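Local coordinates for protein peptidase M3B, oligoendopeptidase F (Enterococcus faecium, PDB 2QR4) that probably hydrolyses peptide bonds in oligopeptides, as a metallopeptidase of family M3, at residues E23-T28 / L37-F42; E167-E172 / L185-R190. All coordinates share one frame; numbering follows the deposited sequence. Where two conformers were deposited one is given.

Contact 1. Residues E23-T28 / L37-F42; sequences EKHKGT and LNAIEF
The imidazole of H25 lies against one face of the F42 phenyl ring, at the end near CB, and continues over the backbone of the helix that carries F42. H25 CD2 is 3.5 Å from F42 CG, and H25 NE2 is 3.6 Å from F42 CB, so the overlap centres on the root of the phenyl. The ring centroids are 4.9 Å apart with planes inclined by 31°, an oblique pairing. With CG of F42 anti to the backbone N (chi1 168°), the phenyl is carried forward, toward the C-terminal end of its helix, and its root is left beside H25.

The rest of the imidazole lies along the preceding turn: ND1 of H25 is 4.0 Å from CA of A39, and N38 O stands over one face of the ring, 3.9 Å from CE1 of H25. H25 and A39 also meet through their CB atoms at 4.2 Å, and their CA atoms, 5.5 Å apart, are the nearest pair of CA atoms across the two segments. Behind H25 the chain reverses in a type II turn to T28, whose N and OG1 both donate to H25 O, fixing the main chain from which the ring projects.

No hydrogen bond joins 23-28 to 37-42, so shape and van der Waals contact, not polar pairing, hold this histidine against the long helix 33-63.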
ATOM      1  N   GLU A  23      21.698 -22.972  -6.238  1.00 73.98           N
ATOM      2  CA  GLU A  23      22.284 -23.697  -5.129  1.00 71.54           C
ATOM      3  C   GLU A  23      23.723 -24.085  -5.414  1.00 61.28           C
ATOM      4  O   GLU A  23      24.579 -23.987  -4.540  1.00 72.57           O
ATOM      5  CB  GLU A  23      21.456 -24.943  -4.825  1.00 82.03           C
ATOM      6  CG  GLU A  23      21.530 -25.366  -3.376  1.00 92.77           C
ATOM      7  CD  GLU A  23      21.378 -24.186  -2.435  1.00 94.49           C
ATOM      8  OE1 GLU A  23      20.799 -23.160  -2.856  1.00 91.88           O
ATOM      9  OE2 GLU A  23      21.841 -24.281  -1.277  1.00 93.03           O
ATOM     10  N   LYS A  24      23.977 -24.522  -6.644  1.00 65.74           N
ATOM     11  CA  LYS A  24      25.304 -24.968  -7.075  1.00 61.19           C
ATOM     12  C   LYS A  24      26.374 -23.880  -7.087  1.00 62.82           C
ATOM     13  O   LYS A  24      27.556 -24.175  -6.938  1.00 70.02           O
ATOM     14  CB  LYS A  24      25.235 -25.596  -8.470  1.00 63.83           C
ATOM     15  CG  LYS A  24      24.698 -27.009  -8.493  1.00 77.72           C
ATOM     16  CD  LYS A  24      25.269 -27.800  -9.661  1.00 79.99           C
ATOM     17  CE  LYS A  24      24.845 -29.263  -9.586  1.00 80.85           C
ATOM     18  NZ  LYS A  24      25.711 -30.143 -10.425  1.00 80.91           N
ATOM     19  N   HIS A  25      25.979 -22.629  -7.292  1.00 58.44           N
ATOM     20  CA  HIS A  25      26.961 -21.557  -7.373  1.00 45.19           C
ATOM     21  C   HIS A  25      27.226 -20.953  -6.007  1.00 49.98           C
ATOM     22  O   HIS A  25      28.342 -20.542  -5.708  1.00 49.70           O
ATOM     23  CB  HIS A  25      26.530 -20.503  -8.391  1.00 46.35           C
ATOM     24  CG  HIS A  25      26.470 -21.032  -9.791  1.00 51.90           C
ATOM     25  ND1 HIS A  25      27.599 -21.388 -10.498  1.00 50.00           N
ATOM     26  CD2 HIS A  25      25.419 -21.299 -10.602  1.00 40.50           C
ATOM     27  CE1 HIS A  25      27.248 -21.842 -11.688  1.00 36.54           C
ATOM     28  NE2 HIS A  25      25.930 -21.804 -11.775  1.00 51.30           N
ATOM     29  N   LYS A  26      26.196 -20.935  -5.170  1.00 48.20           N
ATOM     30  CA  LYS A  26      26.302 -20.363  -3.843  1.00 48.31           C
ATOM     31  C   LYS A  26      27.453 -21.007  -3.082  1.00 51.34           C
ATOM     32  O   LYS A  26      27.625 -22.222  -3.110  1.00 56.61           O
ATOM     33  CB  LYS A  26      24.978 -20.526  -3.089  1.00 49.01           C
ATOM     34  CG  LYS A  26      24.988 -20.004  -1.673  1.00 52.56           C
ATOM     35  CD  LYS A  26      23.589 -19.979  -1.067  1.00 53.70           C
ATOM     36  CE  LYS A  26      23.656 -19.584   0.406  1.00 49.82           C
ATOM     37  NZ  LYS A  26      22.312 -19.433   1.011  1.00 60.33           N
ATOM     38  N   GLY A  27      28.262 -20.177  -2.430  1.00 49.83           N
ATOM     39  CA  GLY A  27      29.366 -20.663  -1.615  1.00 45.28           C
ATOM     40  C   GLY A  27      30.593 -21.143  -2.368  1.00 45.98           C
ATOM     41  O   GLY A  27      31.494 -21.720  -1.761  1.00 42.00           O
ATOM     42  N   THR A  28      30.647 -20.892  -3.677  1.00 38.74           N
ATOM     43  CA  THR A  28      31.793 -21.305  -4.487  1.00 42.77           C
ATOM     44  C   THR A  28      32.733 -20.172  -4.870  1.00 47.81           C
ATOM     45  O   THR A  28      33.837 -20.418  -5.367  1.00 44.81           O
ATOM     46  CB  THR A  28      31.361 -21.965  -5.806  1.00 44.13           C
ATOM     47  OG1 THR A  28      30.674 -21.005  -6.615  1.00 42.92           O
ATOM     48  CG2 THR A  28      30.475 -23.183  -5.555  1.00 32.81           C
ATOM     49  N   LEU A  37      33.623 -16.623 -12.211  1.00 43.88           N
ATOM     50  CA  LEU A  37      33.088 -16.264 -13.517  1.00 36.91           C
ATOM     51  C   LEU A  37      31.767 -16.964 -13.761  1.00 41.54           C
ATOM     52  O   LEU A  37      30.809 -16.345 -14.215  1.00 43.86           O
ATOM     53  CB  LEU A  37      34.090 -16.629 -14.627  1.00 26.90           C
ATOM     54  CG  LEU A  37      33.678 -16.344 -16.079  1.00 26.95           C
ATOM     55  CD1 LEU A  37      33.284 -14.890 -16.280  1.00 29.76           C
ATOM     56  CD2 LEU A  37      34.782 -16.725 -17.052  1.00 27.16           C
ATOM     57  N   ASN A  38      31.713 -18.258 -13.458  1.00 37.13           N
ATOM     58  CA  ASN A  38      30.499 -19.026 -13.706  1.00 41.47           C
ATOM     59  C   ASN A  38      29.320 -18.513 -12.878  1.00 38.37           C
ATOM     60  O   ASN A  38      28.196 -18.440 -13.366  1.00 47.32           O
ATOM     61  CB  ASN A  38      30.740 -20.525 -13.480  1.00 38.82           C
ATOM     62  CG  ASN A  38      31.778 -21.094 -14.438  1.00 49.78           C
ATOM     63  OD1 ASN A  38      31.866 -20.677 -15.590  1.00 43.26           O
ATOM     64  ND2 ASN A  38      32.577 -22.039 -13.957  1.00 55.96           N
ATOM     65  N   ALA A  39      29.584 -18.139 -11.634  1.00 39.27           N
ATOM     66  CA  ALA A  39      28.551 -17.560 -10.775  1.00 39.63           C
ATOM     67  C   ALA A  39      28.004 -16.244 -11.335  1.00 32.13           C
ATOM     68  O   ALA A  39      26.794 -16.045 -11.412  1.00 38.74           O
ATOM     69  CB  ALA A  39      29.087 -17.357  -9.349  1.00 26.27           C
ATOM     70  N   ILE A  40      28.903 -15.345 -11.719  1.00 35.34           N
ATOM     71  CA  ILE A  40      28.501 -14.072 -12.293  1.00 38.09           C
ATOM     72  C   ILE A  40      27.670 -14.307 -13.543  1.00 41.56           C
ATOM     73  O   ILE A  40      26.662 -13.647 -13.757  1.00 33.88           O
ATOM     74  CB  ILE A  40      29.722 -13.232 -12.689  1.00 39.95           C
ATOM     75  CG1 ILE A  40      30.434 -12.713 -11.446  1.00 42.30           C
ATOM     76  CG2 ILE A  40      29.290 -12.069 -13.538  1.00 43.06           C
ATOM     77  CD1 ILE A  40      31.839 -12.299 -11.691  1.00 47.12           C
ATOM     78  N   GLU A  41      28.106 -15.250 -14.374  1.00 37.14           N
ATOM     79  CA  GLU A  41      27.388 -15.563 -15.597  1.00 42.91           C
ATOM     80  C   GLU A  41      25.997 -16.062 -15.287  1.00 41.10           C
ATOM     81  O   GLU A  41      25.034 -15.672 -15.943  1.00 42.95           O
ATOM     82  CB  GLU A  41      28.139 -16.601 -16.420  1.00 37.09           C
ATOM     83  CG  GLU A  41      29.260 -16.003 -17.206  1.00 34.46           C
ATOM     84  CD  GLU A  41      30.227 -17.051 -17.715  1.00 46.63           C
ATOM     85  OE1 GLU A  41      30.086 -18.225 -17.313  1.00 40.13           O
ATOM     86  OE2 GLU A  41      31.128 -16.696 -18.508  1.00 47.99           O
ATOM     87  N   PHE A  42      25.895 -16.916 -14.275  1.00 37.87           N
ATOM     88  CA  PHE A  42      24.619 -17.476 -13.910  1.00 32.45           C
ATOM     89  C   PHE A  42      23.662 -16.405 -13.402  1.00 40.23           C
ATOM     90  O   PHE A  42      22.551 -16.286 -13.928  1.00 36.54           O
ATOM     91  CB  PHE A  42      24.746 -18.594 -12.868  1.00 38.49           C
ATOM     92  CG  PHE A  42      23.420 -18.997 -12.271  1.00 42.18           C
ATOM     93  CD1 PHE A  42      22.598 -19.904 -12.927  1.00 34.80           C
ATOM     94  CD2 PHE A  42      22.977 -18.436 -11.075  1.00 41.43           C
ATOM     95  CE1 PHE A  42      21.362 -20.265 -12.397  1.00 42.52           C
ATOM     96  CE2 PHE A  42      21.729 -18.791 -10.525  1.00 38.58           C
ATOM     97  CZ  PHE A  42      20.920 -19.698 -11.187  1.00 42.83           C
TER

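Contact 2. Residues E167-E172 / L185-R190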
ATOM      1  N   GLU A 167     -20.015  20.941 -18.939  1.00 44.01           N
ATOM      2  CA  GLU A 167     -20.497  21.426 -20.232  1.00 44.14           C
ATOM      3  C   GLU A 167     -19.286  21.729 -21.091  1.00 41.43           C
ATOM      4  O   GLU A 167     -18.403  22.476 -20.673  1.00 47.47           O
ATOM      5  CB  GLU A 167     -21.348  22.695 -20.094  1.00 40.37           C
ATOM      6  CG  GLU A 167     -22.063  23.060 -21.402  1.00 61.31           C
ATOM      7  CD  GLU A 167     -22.512  24.516 -21.481  1.00 62.78           C
ATOM      8  OE1 GLU A 167     -22.536  25.062 -22.605  1.00 59.74           O
ATOM      9  OE2 GLU A 167     -22.837  25.114 -20.434  1.00 70.46           O
ATOM     10  N   GLY A 168     -19.247  21.161 -22.292  1.00 46.46           N
ATOM     11  CA  GLY A 168     -18.072  21.266 -23.150  1.00 48.04           C
ATOM     12  C   GLY A 168     -17.972  22.477 -24.068  1.00 61.65           C
ATOM     13  O   GLY A 168     -18.583  23.519 -23.825  1.00 60.20           O
ATOM     14  N   GLU A 169     -17.186  22.355 -25.133  0.50 64.70           N
ATOM     15  CA  GLU A 169     -16.903  23.506 -25.996  0.50 66.48           C
ATOM     16  C   GLU A 169     -18.088  23.934 -26.859  0.50 71.10           C
ATOM     17  O   GLU A 169     -18.290  25.125 -27.100  0.50 62.32           O
ATOM     18  CB  GLU A 169     -15.676  23.252 -26.876  0.50 59.10           C
ATOM     19  CG  GLU A 169     -14.354  23.369 -26.142  0.50 47.49           C
ATOM     20  CD  GLU A 169     -13.281  23.996 -27.004  0.50 38.74           C
ATOM     21  OE1 GLU A 169     -12.122  23.545 -26.948  0.50 43.22           O
ATOM     22  OE2 GLU A 169     -13.602  24.943 -27.741  0.50 38.87           O
ATOM     23  N   ASN A 170     -18.867  22.965 -27.328  1.00 78.49           N
ATOM     24  CA  ASN A 170     -20.018  23.292 -28.159  1.00 79.56           C
ATOM     25  C   ASN A 170     -21.309  23.320 -27.349  1.00 74.03           C
ATOM     26  O   ASN A 170     -22.399  23.297 -27.911  1.00 67.26           O
ATOM     27  CB  ASN A 170     -20.140  22.300 -29.318  1.00 80.70           C
ATOM     28  CG  ASN A 170     -18.974  22.388 -30.288  1.00 84.78           C
ATOM     29  OD1 ASN A 170     -19.162  22.668 -31.471  1.00 90.31           O
ATOM     30  ND2 ASN A 170     -17.764  22.154 -29.792  1.00 86.18           N
ATOM     31  N   GLY A 171     -21.174  23.371 -26.027  1.00 69.60           N
ATOM     32  CA  GLY A 171     -22.333  23.386 -25.143  1.00 70.31           C
ATOM     33  C   GLY A 171     -22.858  21.997 -24.820  1.00 64.35           C
ATOM     34  O   GLY A 171     -23.909  21.850 -24.192  1.00 60.60           O
ATOM     35  N   GLU A 172     -22.120  20.977 -25.245  1.00 54.06           N
ATOM     36  CA  GLU A 172     -22.532  19.592 -25.043  1.00 54.22           C
ATOM     37  C   GLU A 172     -21.910  18.942 -23.784  1.00 49.64           C
ATOM     38  O   GLU A 172     -20.802  19.293 -23.350  1.00 43.18           O
ATOM     39  CB  GLU A 172     -22.232  18.768 -26.308  1.00 58.09           C
ATOM     40  CG  GLU A 172     -20.827  18.136 -26.387  1.00 57.28           C
ATOM     41  CD  GLU A 172     -19.682  19.148 -26.409  1.00 65.19           C
ATOM     42  OE1 GLU A 172     -19.936  20.369 -26.325  1.00 66.57           O
ATOM     43  OE2 GLU A 172     -18.513  18.712 -26.510  1.00 62.46           O
ATOM     44  N   LEU A 185      -7.838  21.655 -20.882  1.00 47.56           N
ATOM     45  CA  LEU A 185      -7.044  22.719 -20.259  1.00 44.21           C
ATOM     46  C   LEU A 185      -6.430  23.679 -21.280  1.00 48.35           C
ATOM     47  O   LEU A 185      -5.942  24.745 -20.910  1.00 57.12           O
ATOM     48  CB  LEU A 185      -5.966  22.153 -19.319  1.00 50.49           C
ATOM     49  CG  LEU A 185      -6.350  22.185 -17.840  1.00 57.66           C
ATOM     50  CD1 LEU A 185      -6.268  23.585 -17.271  1.00 51.14           C
ATOM     51  CD2 LEU A 185      -7.756  21.681 -17.673  1.00 58.11           C
ATOM     52  N   GLU A 186      -6.470  23.313 -22.559  1.00 46.70           N
ATOM     53  CA  GLU A 186      -5.857  24.136 -23.601  1.00 52.83           C
ATOM     54  C   GLU A 186      -6.893  24.930 -24.363  1.00 48.95           C
ATOM     55  O   GLU A 186      -6.558  25.742 -25.216  1.00 50.94           O
ATOM     56  CB  GLU A 186      -5.073  23.271 -24.584  1.00 53.68           C
ATOM     57  CG  GLU A 186      -3.857  22.572 -23.969  1.00 66.74           C
ATOM     58  CD  GLU A 186      -3.175  21.609 -24.941  1.00 68.83           C
ATOM     59  OE1 GLU A 186      -3.669  21.451 -26.081  1.00 73.77           O
ATOM     60  OE2 GLU A 186      -2.149  21.006 -24.558  1.00 71.85           O
ATOM     61  N   SER A 187      -8.158  24.685 -24.058  1.00 49.05           N
ATOM     62  CA  SER A 187      -9.244  25.280 -24.816  1.00 47.25           C
ATOM     63  C   SER A 187      -9.179  26.806 -24.772  1.00 46.54           C
ATOM     64  O   SER A 187      -8.765  27.398 -23.772  1.00 42.82           O
ATOM     65  CB  SER A 187     -10.586  24.784 -24.267  1.00 44.91           C
ATOM     66  OG  SER A 187     -11.646  25.617 -24.701  1.00 54.38           O
ATOM     67  N   THR A 188      -9.589  27.449 -25.856  1.00 43.33           N
ATOM     68  CA  THR A 188      -9.613  28.906 -25.877  1.00 43.84           C
ATOM     69  C   THR A 188     -10.869  29.385 -25.174  1.00 47.15           C
ATOM     70  O   THR A 188     -11.055  30.581 -24.948  1.00 51.57           O
ATOM     71  CB  THR A 188      -9.587  29.459 -27.306  1.00 44.65           C
ATOM     72  OG1 THR A 188     -10.806  29.105 -27.974  1.00 48.14           O
ATOM     73  CG2 THR A 188      -8.396  28.894 -28.074  1.00 38.53           C
ATOM     74  N   ASP A 189     -11.732  28.435 -24.831  1.00 50.16           N
ATOM     75  CA  ASP A 189     -12.963  28.742 -24.119  1.00 49.03           C
ATOM     76  C   ASP A 189     -12.695  28.644 -22.615  1.00 49.26           C
ATOM     77  O   ASP A 189     -12.703  27.561 -22.028  1.00 46.55           O
ATOM     78  CB  ASP A 189     -14.082  27.796 -24.571  1.00 43.48           C
ATOM     79  CG  ASP A 189     -15.400  28.073 -23.883  1.00 51.43           C
ATOM     80  OD1 ASP A 189     -15.409  28.737 -22.823  1.00 61.72           O
ATOM     81  OD2 ASP A 189     -16.438  27.618 -24.403  1.00 59.00           O
ATOM     82  N   ARG A 190     -12.455  29.796 -22.001  1.00 47.95           N
ATOM     83  CA  ARG A 190     -12.050  29.859 -20.609  1.00 46.27           C
ATOM     84  C   ARG A 190     -12.993  29.145 -19.649  1.00 41.33           C
ATOM     85  O   ARG A 190     -12.554  28.562 -18.668  1.00 36.85           O
ATOM     86  CB  ARG A 190     -11.869  31.309 -20.156  1.00 42.46           C
ATOM     87  CG  ARG A 190     -11.116  31.387 -18.852  1.00 50.21           C
ATOM     88  CD  ARG A 190     -10.892  32.803 -18.422  1.00 41.00           C
ATOM     89  NE  ARG A 190      -9.873  32.862 -17.381  1.00 46.00           N
ATOM     90  CZ  ARG A 190      -9.776  33.850 -16.499  1.00 44.77           C
ATOM     91  NH1 ARG A 190      -8.818  33.830 -15.588  1.00 26.41           N
ATOM     92  NH2 ARG A 190     -10.644  34.858 -16.528  1.00 31.31           N
TER
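The hairpin loop linking strands 165-167 and 173-175 here meets the turn that leads into helix 190-206, and E169 is the residue that spans the gap. CA of E169 and CA of D189, 6.8 Å apart, are the nearest pair of CA atoms across the two segments. The shortest contact is made farther out, where E169 OE1 comes within 3.1 Å of S187 OG. This is at most a weak hydrogen bond, because the hydroxyl proton may go to a different acceptor, and it is doubtful as well because E169 was modelled in two conformers. A kink at chi2 of E169 (-143°) brings the carboxylate round to the hydroxyl, and OE1 of E169 also rests 3.3 Å from S187 CB.

S187 has a second, clearer role. Its OG, anti to the backbone N (chi1 163°), accepts from D189 N at 2.8 Å with an N-H...O angle of 151°, which defines an ST turn. D189 follows as the N-cap residue, its OD1 weakly bonded to R191 N. The CB of D189 points toward the hairpin loop, and OD2 of D189 is 4.1 Å from O of E169. D189 OD2 also stands 5.1 Å from E169 OE2, a spacing at which two like charges would probably disfavour each other somewhat.

Within the hairpin, a type I turn runs from G168 to G171, and N170 N donates to OE1 of E172 at 3.0 Å, on the syn side but tilted out of the carboxylate plane.

Helix 190-206 ties the two loops together: R191 donates NH1 to E167 O and, weakly, NH2 to G168 O, while NH1 of R193 donates to S187 O. S187 also packs on V192, and the T286 hydroxyl, with one proton to share between E186 O and S187 O, also anchors the turn after helix 178-185.

Overall arrangement
Contact 1 (23-28 with 37-42) closes before contact 2 (167-172 with 185-190) opens, so the two come in series along the chain. Their centres are 63 Å apart, their nearest atoms about 46 Å, and they lie on opposite sides of the chain's centre, sharing no helix or strand. Contact 1 joins the short helix 22-25 to the long helix 33-63, whereas contact 2 sets the two-stranded hairpin 165-175 beside the junction of helices 178-185 and 190-206. Each is a local closure between parts near in sequence, 9 and 13 residues apart at the closest ends. They therefore lie in two remote regions of this mostly helical chain and do not touch.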